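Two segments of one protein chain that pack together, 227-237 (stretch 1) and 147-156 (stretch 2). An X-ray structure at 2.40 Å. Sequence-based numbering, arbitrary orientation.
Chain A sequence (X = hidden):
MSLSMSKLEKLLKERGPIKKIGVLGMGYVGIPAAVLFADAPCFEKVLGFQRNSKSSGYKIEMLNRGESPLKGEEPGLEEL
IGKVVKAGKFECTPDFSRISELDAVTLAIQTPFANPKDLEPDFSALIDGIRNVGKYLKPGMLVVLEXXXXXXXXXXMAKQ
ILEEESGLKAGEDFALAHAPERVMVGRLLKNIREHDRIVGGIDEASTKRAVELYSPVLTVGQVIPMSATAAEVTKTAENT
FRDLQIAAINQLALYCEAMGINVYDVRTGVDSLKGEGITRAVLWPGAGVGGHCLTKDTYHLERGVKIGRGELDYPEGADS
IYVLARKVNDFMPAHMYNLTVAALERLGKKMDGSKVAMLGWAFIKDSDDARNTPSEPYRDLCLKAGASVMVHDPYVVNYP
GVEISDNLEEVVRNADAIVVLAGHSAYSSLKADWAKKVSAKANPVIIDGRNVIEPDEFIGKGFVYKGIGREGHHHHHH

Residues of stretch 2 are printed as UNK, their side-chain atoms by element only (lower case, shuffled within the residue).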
ATOM      1  N   SER A 227       6.308 -21.527  -8.271  1.00 23.77           N
ATOM      2  CA  SER A 227       5.756 -22.790  -7.805  1.00 25.26           C
ATOM      3  C   SER A 227       4.247 -22.713  -7.939  1.00 26.45           C
ATOM      4  O   SER A 227       3.689 -21.627  -7.951  1.00 29.19           O
ATOM      5  CB  SER A 227       6.140 -23.040  -6.337  1.00 24.99           C
ATOM      6  OG  SER A 227       5.424 -22.142  -5.514  1.00 16.81           O
ATOM      7  N   ALA A 228       3.576 -23.841  -8.053  1.00 25.18           N
ATOM      8  CA  ALA A 228       2.094 -23.879  -8.080  1.00 23.84           C
ATOM      9  C   ALA A 228       1.477 -23.172  -6.864  1.00 26.05           C
ATOM     10  O   ALA A 228       0.519 -22.363  -7.000  1.00 26.38           O
ATOM     11  CB  ALA A 228       1.626 -25.308  -8.134  1.00 21.07           C
ATOM     12  N   THR A 229       2.004 -23.490  -5.678  1.00 27.31           N
ATOM     13  CA  THR A 229       1.504 -22.908  -4.442  1.00 28.82           C
ATOM     14  C   THR A 229       1.695 -21.398  -4.460  1.00 29.95           C
ATOM     15  O   THR A 229       0.825 -20.678  -3.997  1.00 32.19           O
ATOM     16  CB  THR A 229       2.193 -23.512  -3.193  1.00 30.01           C
ATOM     17  OG1 THR A 229       1.952 -24.931  -3.150  1.00 47.28           O
ATOM     18  CG2 THR A 229       1.646 -22.900  -1.913  1.00 45.36           C
ATOM     19  N   ALA A 230       2.811 -20.915  -4.998  1.00 29.09           N
ATOM     20  CA  ALA A 230       3.068 -19.466  -5.070  1.00 28.45           C
ATOM     21  C   ALA A 230       2.079 -18.791  -6.030  1.00 27.79           C
ATOM     22  O   ALA A 230       1.624 -17.686  -5.796  1.00 27.11           O
ATOM     23  CB  ALA A 230       4.478 -19.219  -5.496  1.00 27.76           C
ATOM     24  N   ALA A 231       1.718 -19.506  -7.088  1.00 27.84           N
ATOM     25  CA  ALA A 231       0.736 -19.033  -8.049  1.00 27.44           C
ATOM     26  C   ALA A 231      -0.569 -18.820  -7.363  1.00 26.27           C
ATOM     27  O   ALA A 231      -1.154 -17.811  -7.544  1.00 25.59           O
ATOM     28  CB  ALA A 231       0.578 -20.042  -9.264  1.00 28.11           C
ATOM     29  N   GLU A 232      -1.025 -19.789  -6.568  1.00 27.11           N
ATOM     30  CA  GLU A 232      -2.322 -19.704  -5.869  1.00 26.13           C
ATOM     31  C   GLU A 232      -2.367 -18.567  -4.859  1.00 26.22           C
ATOM     32  O   GLU A 232      -3.391 -17.892  -4.712  1.00 27.01           O
ATOM     33  CB  GLU A 232      -2.643 -21.013  -5.133  1.00 26.08           C
ATOM     34  CG  GLU A 232      -3.036 -22.229  -6.028  1.00 31.04           C
ATOM     35  CD  GLU A 232      -2.761 -23.497  -5.282  1.00 25.46           C
ATOM     36  OE1 GLU A 232      -1.994 -23.416  -4.307  1.00 31.44           O
ATOM     37  OE2 GLU A 232      -3.324 -24.537  -5.588  1.00 30.09           O
ATOM     38  N   VAL A 233      -1.267 -18.392  -4.143  1.00 25.21           N
ATOM     39  CA  VAL A 233      -1.105 -17.321  -3.182  1.00 25.05           C
ATOM     40  C   VAL A 233      -1.064 -15.955  -3.847  1.00 26.20           C
ATOM     41  O   VAL A 233      -1.565 -14.982  -3.310  1.00 25.06           O
ATOM     42  CB  VAL A 233       0.141 -17.581  -2.334  1.00 24.45           C
ATOM     43  CG1 VAL A 233       0.540 -16.384  -1.544  1.00 21.08           C
ATOM     44  CG2 VAL A 233      -0.156 -18.767  -1.423  1.00 22.28           C
ATOM     45  N   THR A 234      -0.540 -15.895  -5.054  1.00 29.26           N
ATOM     46  CA  THR A 234      -0.476 -14.613  -5.765  1.00 31.22           C
ATOM     47  C   THR A 234      -1.818 -13.942  -5.910  1.00 31.68           C
ATOM     48  O   THR A 234      -1.957 -12.753  -5.564  1.00 31.82           O
ATOM     49  CB  THR A 234       0.142 -14.750  -7.150  1.00 31.63           C
ATOM     50  OG1 THR A 234       1.525 -15.106  -7.013  1.00 30.47           O
ATOM     51  CG2 THR A 234      -0.016 -13.408  -7.942  1.00 31.20           C
ATOM     52  N   LYS A 235      -2.802 -14.704  -6.383  1.00 31.37           N
ATOM     53  CA  LYS A 235      -4.153 -14.184  -6.507  1.00 32.34           C
ATOM     54  C   LYS A 235      -4.816 -13.813  -5.179  1.00 33.10           C
ATOM     55  O   LYS A 235      -5.562 -12.822  -5.116  1.00 33.93           O
ATOM     56  CB  LYS A 235      -5.020 -15.125  -7.375  1.00 33.36           C
ATOM     57  CG  LYS A 235      -6.330 -15.544  -6.804  1.00 53.14           C
ATOM     58  CD  LYS A 235      -7.442 -14.508  -6.844  1.00 33.82           C
ATOM     59  CE  LYS A 235      -8.622 -15.179  -6.066  1.00 53.34           C
ATOM     60  NZ  LYS A 235      -9.943 -14.508  -6.014  1.00 32.60           N
ATOM     61  N   THR A 236      -4.551 -14.556  -4.103  1.00 33.09           N
ATOM     62  CA  THR A 236      -5.140 -14.134  -2.829  1.00 33.31           C
ATOM     63  C   THR A 236      -4.423 -12.879  -2.345  1.00 31.86           C
ATOM     64  O   THR A 236      -5.088 -11.913  -1.981  1.00 32.76           O
ATOM     65  CB  THR A 236      -5.253 -15.241  -1.703  1.00 34.17           C
ATOM     66  OG1 THR A 236      -3.962 -15.542  -1.174  1.00 40.96           O
ATOM     67  CG2 THR A 236      -5.898 -16.509  -2.221  1.00 39.97           C
ATOM     68  N   ALA A 237      -3.092 -12.865  -2.408  1.00 30.10           N
ATOM     69  CA  ALA A 237      -2.297 -11.689  -2.022  1.00 29.31           C
ATOM     70  C   ALA A 237      -2.702 -10.442  -2.762  1.00 31.05           C
ATOM     71  O   ALA A 237      -2.640  -9.347  -2.189  1.00 31.87           O
ATOM     72  CB  ALA A 237      -0.824 -11.919  -2.219  1.00 28.34           C
ATOM     73  N   UNK A 147      -8.700 -22.747 -13.511  1.00 29.96           N
ATOM     74  CA  UNK A 147      -9.787 -22.229 -12.633  1.00 30.31           C
ATOM     75  C   UNK A 147      -9.206 -21.589 -11.355  1.00 32.06           C
ATOM     76  O   UNK A 147      -8.198 -22.030 -10.820  1.00 31.72           O
ATOM     77  c   UNK A 147     -10.775 -23.334 -12.231  1.00 29.73           C
ATOM     78  o   UNK A 147     -11.213 -24.132 -13.340  1.00 26.01           O
ATOM     79  N   UNK A 148      -9.856 -20.538 -10.866  1.00 33.65           N
ATOM     80  CA  UNK A 148      -9.452 -19.869  -9.627  1.00 33.78           C
ATOM     81  C   UNK A 148      -9.579 -20.840  -8.443  1.00 32.86           C
ATOM     82  O   UNK A 148     -10.654 -21.339  -8.171  1.00 32.24           O
ATOM     83  o   UNK A 148     -10.065 -17.653 -10.476  1.00 42.74           O
ATOM     84  c   UNK A 148     -10.331 -18.601  -9.426  1.00 34.86           C
ATOM     85  c   UNK A 148     -10.098 -17.969  -8.047  1.00 42.67           C
ATOM     86  N   UNK A 149      -8.471 -21.148  -7.780  1.00 33.21           N
ATOM     87  CA  UNK A 149      -8.488 -22.111  -6.668  1.00 33.06           C
ATOM     88  C   UNK A 149      -7.920 -21.482  -5.413  1.00 33.77           C
ATOM     89  O   UNK A 149      -7.431 -20.355  -5.472  1.00 35.70           O
ATOM     90  c   UNK A 149      -6.376 -23.161  -7.576  1.00 34.16           C
ATOM     91  c   UNK A 149      -5.555 -24.438  -8.003  1.00 32.87           C
ATOM     92  c   UNK A 149      -8.673 -24.273  -7.966  1.00 33.64           C
ATOM     93  c   UNK A 149      -7.780 -23.431  -7.006  1.00 33.04           C
ATOM     94  N   UNK A 150      -8.004 -22.180  -4.282  1.00 32.55           N
ATOM     95  CA  UNK A 150      -7.516 -21.642  -3.005  1.00 31.35           C
ATOM     96  C   UNK A 150      -6.172 -22.201  -2.680  1.00 30.17           C
ATOM     97  O   UNK A 150      -5.892 -23.353  -3.004  1.00 30.90           O
ATOM     98  c   UNK A 150      -8.427 -22.018  -1.822  1.00 30.80           C
ATOM     99  c   UNK A 150      -9.810 -21.571  -2.079  1.00 34.45           C
ATOM    100  o   UNK A 150      -8.416 -23.443  -1.654  1.00 34.52           O
ATOM    101  N   UNK A 151      -5.345 -21.426  -1.971  1.00 29.05           N
ATOM    102  CA  UNK A 151      -4.051 -21.998  -1.704  1.00 29.63           C
ATOM    103  C   UNK A 151      -4.140 -23.434  -1.213  1.00 30.12           C
ATOM    104  O   UNK A 151      -4.871 -23.695  -0.262  1.00 30.97           O
ATOM    105  c   UNK A 151      -3.495 -21.083  -0.606  1.00 29.39           C
ATOM    106  c   UNK A 151      -4.035 -19.735  -1.010  1.00 33.81           C
ATOM    107  c   UNK A 151      -5.429 -20.023  -1.519  1.00 28.25           C
ATOM    108  N   UNK A 152      -3.370 -24.328  -1.837  1.00 29.54           N
ATOM    109  CA  UNK A 152      -3.185 -25.688  -1.349  1.00 29.76           C
ATOM    110  C   UNK A 152      -3.951 -26.700  -2.188  1.00 31.21           C
ATOM    111  O   UNK A 152      -3.785 -27.893  -2.030  1.00 30.64           O
ATOM    112  N   UNK A 153      -4.788 -26.208  -3.092  1.00 33.20           N
ATOM    113  CA  UNK A 153      -5.566 -27.063  -3.980  1.00 35.12           C
ATOM    114  C   UNK A 153      -4.694 -27.906  -4.961  1.00 36.76           C
ATOM    115  O   UNK A 153      -4.830 -29.146  -5.025  1.00 38.03           O
ATOM    116  o   UNK A 153      -7.386 -25.461  -3.751  1.00 26.10           O
ATOM    117  c   UNK A 153      -6.614 -26.205  -4.718  1.00 35.72           C
ATOM    118  c   UNK A 153      -7.514 -27.075  -5.618  1.00 26.35           C
ATOM    119  N   UNK A 154      -3.788 -27.258  -5.698  1.00 35.85           N
ATOM    120  CA  UNK A 154      -2.913 -27.989  -6.604  1.00 35.25           C
ATOM    121  C   UNK A 154      -2.178 -29.161  -5.944  1.00 36.00           C
ATOM    122  O   UNK A 154      -2.332 -30.314  -6.390  1.00 36.44           O
ATOM    123  c   UNK A 154      -1.927 -27.075  -7.330  1.00 34.33           C
ATOM    124  c   UNK A 154      -1.217 -27.806  -8.484  1.00 25.03           C
ATOM    125  o   UNK A 154      -2.668 -26.017  -7.897  1.00 26.02           O
ATOM    126  N   UNK A 155      -1.384 -28.862  -4.912  1.00 35.55           N
ATOM    127  CA  UNK A 155      -0.568 -29.879  -4.228  1.00 35.63           C
ATOM    128  C   UNK A 155      -1.441 -30.759  -3.333  1.00 36.36           C
ATOM    129  O   UNK A 155      -1.010 -31.811  -2.884  1.00 37.91           O
ATOM    130  o   UNK A 155       3.597 -28.314  -5.138  1.00 42.64           O
ATOM    131  c   UNK A 155       2.696 -28.997  -4.593  1.00 35.13           C
ATOM    132  c   UNK A 155       1.473 -28.299  -4.072  1.00 42.57           C
ATOM    133  o   UNK A 155       2.761 -30.247  -4.474  1.00 43.70           O
ATOM    134  c   UNK A 155       0.514 -29.235  -3.354  1.00 35.12           C
ATOM    135  N   UNK A 156      -2.656 -30.316  -3.056  1.00 35.35           N
ATOM    136  CA  UNK A 156      -3.568 -31.068  -2.224  1.00 35.33           C
ATOM    137  C   UNK A 156      -4.531 -31.872  -3.064  1.00 36.03           C
ATOM    138  O   UNK A 156      -4.154 -32.879  -3.627  1.00 35.77           O
TER
HETATM  139  O   HOH W   1      -5.705 -18.575  -4.950  1.00 27.81           O

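Position 147 carries one carbon and then one oxygen, unbranched; its CB comes no nearer to stretch 1 than 10.0 Å, at Glu 232 CG: Ser 147, out of the contact.

At 148 the first carbon bears one oxygen and one carbon, the beta-branched hydroxyl pattern of Thr 148. Its methyl CG2 lies 3.7 Å from Lys 235 CE, against the aliphatic part of the lysine.

Position 149 has four carbons, forked at the first, with one arm two carbons long; this is Ile 149. CA-to-CB points sideways, yet the end of the side chain comes nearer, placing CD1 3.3 Å from Glu 232 OE2. Its backbone also reaches the helix through water 1, which donates to Ile 149 O (2.5 Å from the water oxygen) and to Glu 232 O (2.4 Å from it).

Position 150 again has a carbon bearing one oxygen and one carbon, but CA-to-CB points away, and the nearest approach of the side chain is 6.1 Å, from its CB to Thr 236 CG2: Thr 150.

At 151 three carbons close a ring onto the backbone N, which identifies Pro 151. Its CD is 3.6 Å from Thr 236 CG2 and its CG 4.0 Å from Val 233 CG2, so the ring packs on apolar atoms of the helix.

Position 152 has no side-chain atoms. With phi/psi of 106/-9, a CB would be jammed against the preceding carbonyl oxygen, as expected for Gly 152 in the type II turn that starts at Thr 150. Its N donates to Glu 232 OE1 at 3.0 Å and 177°.

The carbon with one oxygen and one carbon at 153 gives Thr 153. Its OG1 closes back on Thr 150 O at 2.7 Å, reinforcing the turn bond from Thr 153 N to Thr 150 O (3.1 Å).

The same branching at 154 gives Thr 154, here with CA-to-CB toward the helix. Its N and OG1 both donate to Glu 232 OE2, each at 2.8 Å, while CG2 touches Ala 228 CB at 3.8 Å.

Position 155 has three carbons, the third carrying two oxygens: Glu 155, whose CG lies 3.5 Å from Thr 229 OG1. Position 156 lacks side-chain atoms and contacts nothing on stretch 1; a CB would sit 2.4 Å from Gly 152 O, consistent with Gly 156.

The contact centres on Glu 232, which loses 106 Å² to the loop. Three hydrogen bonds satisfy its carboxylate, two from backbone amides in near-linear geometry, while the proline ring and threonine methyls provide flanking packing.

Stretch 2 (147-156) STITPGTTEG
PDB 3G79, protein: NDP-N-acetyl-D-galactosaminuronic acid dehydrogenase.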